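Local coordinates for protein transcriptional regulator, BadM/Rrf2 family (Thermincola potens, PDB 4CIC) that probably binds DNA as a helix-turn-helix transcription factor of the Rrf2 family, an IscR regulator linked to the control of iron-sulfur cluster biogenesis, at residues A51-A56 / I84-G89. The protein carries 3 engineered substitutions. Sequence-based numbering, arbitrary orientation.
Sequences AVLRKA and IRVLEG. With NA (sodium ion), chain D.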
# COMPACT_ATOMS: atom_id res chain seq x y z
N ALA A 51 11.64 13.68 17.29
CA ALA A 51 13.10 13.63 17.32
C ALA A 51 13.67 13.27 15.95
O ALA A 51 14.65 13.86 15.49
CB ALA A 51 13.60 12.67 18.38
N VAL A 52 13.07 12.28 15.30
CA VAL A 52 13.52 11.89 13.97
C VAL A 52 13.21 12.98 12.93
O VAL A 52 14.07 13.33 12.13
CB VAL A 52 12.91 10.53 13.54
CG1 VAL A 52 13.39 10.14 12.16
CG2 VAL A 52 13.28 9.47 14.57
N LEU A 53 12.01 13.53 12.98
CA LEU A 53 11.63 14.58 12.04
C LEU A 53 12.54 15.79 12.19
O LEU A 53 12.83 16.48 11.22
CB LEU A 53 10.17 14.97 12.25
CG LEU A 53 9.15 13.88 11.93
CD1 LEU A 53 7.78 14.34 12.33
CD2 LEU A 53 9.18 13.59 10.45
N ARG A 54 13.00 16.02 13.41
CA ARG A 54 13.91 17.14 13.69
C ARG A 54 15.30 16.89 13.10
O ARG A 54 15.88 17.77 12.46
CB ARG A 54 14.02 17.38 15.19
CG ARG A 54 14.36 18.82 15.56
CD ARG A 54 14.33 19.03 17.07
NE ARG A 54 15.68 19.24 17.59
CZ ARG A 54 15.97 19.33 18.89
NH1 ARG A 54 15.00 19.23 19.79
NH2 ARG A 54 17.22 19.52 19.27
N LYS A 55 15.82 15.69 13.30
CA LYS A 55 17.11 15.32 12.72
C LYS A 55 17.06 15.43 11.20
O LYS A 55 18.06 15.78 10.56
CB LYS A 55 17.49 13.88 13.10
CG LYS A 55 17.85 13.69 14.56
CD LYS A 55 18.38 12.27 14.78
CE LYS A 55 18.69 11.99 16.25
NZ LYS A 55 17.45 11.70 17.04
N ALA A 56 15.90 15.13 10.63
CA ALA A 56 15.70 15.16 9.18
C ALA A 56 15.59 16.57 8.62
O ALA A 56 15.66 16.76 7.41
CB ALA A 56 14.44 14.39 8.82
N ILE A 84 7.11 10.27 4.85
CA ILE A 84 7.15 8.82 4.89
C ILE A 84 8.58 8.31 4.66
O ILE A 84 9.05 7.43 5.36
CB ILE A 84 6.18 8.21 3.85
CG1 ILE A 84 4.72 8.59 4.20
CG2 ILE A 84 6.33 6.71 3.77
CD1 ILE A 84 4.34 8.33 5.64
N ARG A 85 9.28 8.86 3.68
CA ARG A 85 10.67 8.46 3.45
C ARG A 85 11.59 8.64 4.67
O ARG A 85 12.42 7.78 4.97
CB ARG A 85 11.26 9.21 2.26
CG ARG A 85 10.83 8.64 0.93
CD ARG A 85 11.53 9.35 -0.19
NE ARG A 85 10.90 9.06 -1.47
CZ ARG A 85 9.96 9.82 -2.01
NH1 ARG A 85 9.57 10.92 -1.38
NH2 ARG A 85 9.42 9.49 -3.18
N VAL A 86 11.42 9.76 5.36
CA VAL A 86 12.20 10.02 6.57
C VAL A 86 11.95 8.92 7.62
O VAL A 86 12.88 8.37 8.21
CB VAL A 86 11.86 11.40 7.13
CG1 VAL A 86 12.26 11.49 8.59
CG2 VAL A 86 12.53 12.46 6.29
N LEU A 87 10.69 8.57 7.83
CA LEU A 87 10.36 7.66 8.91
C LEU A 87 10.74 6.22 8.59
O LEU A 87 10.99 5.41 9.49
CB LEU A 87 8.87 7.75 9.25
CG LEU A 87 8.39 9.13 9.73
CD1 LEU A 87 6.88 9.10 9.91
CD2 LEU A 87 9.10 9.54 11.00
N GLU A 88 10.78 5.89 7.31
CA GLU A 88 11.07 4.50 6.94
C GLU A 88 12.57 4.20 6.89
O GLU A 88 13.38 5.10 6.73
CB GLU A 88 10.33 4.15 5.66
CG GLU A 88 8.95 3.54 5.96
CD GLU A 88 8.07 4.40 6.88
OE1 GLU A 88 7.74 5.53 6.50
OE2 GLU A 88 7.65 3.93 7.97
N GLY A 89 12.94 2.94 7.05
CA GLY A 89 14.34 2.56 7.12
C GLY A 89 14.81 1.82 5.89
O GLY A 89 15.03 0.61 5.93
NA NA D . 14.27 7.12 6.57
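Val86 reaches from the last turn of helix 80-87 to three residues near the end of helix 43-55, and the join is wholly apolar. Its CG1, anti to the backbone N (chi1 160°), lies 3.6 Å from Ala56 CB and 4.0 Å from Val52 CG1; the two valines pass side by side, running in opposite senses. The other branch also meets alanine, with Val86 CG2 3.7 Å from Ala56 CB, so both Val86 methyls face Ala56 CB, which sits over the fork of the valine. Leu53 and Leu87 start off to the flank and bring their ends inward, Leu53 CD2 stopping 4.1 Å from Leu87 CD2 and 4.2 Å from Val86 CG1. Leu53 continues this packing inward onto Met18 of helix 9-23, while Val52 and Ala56 lie at the surface.

Beyond the apolar patch, a sodium ion is bound by carbonyls of the last helical turn, Arg85 O and Val86 O (2.5 Å each), and by Glu88 O (2.2 Å) just beyond it, where the chain leaves helical geometry. Val86 takes part in both, its side chain in the packing and its carbonyl on the sodium ion: a helix-helix contact within the winged helix-turn-helix domain of Rrf2 regulators, beside a sodium site made by backbone carbonyls at the C-terminal end of helix 80-87.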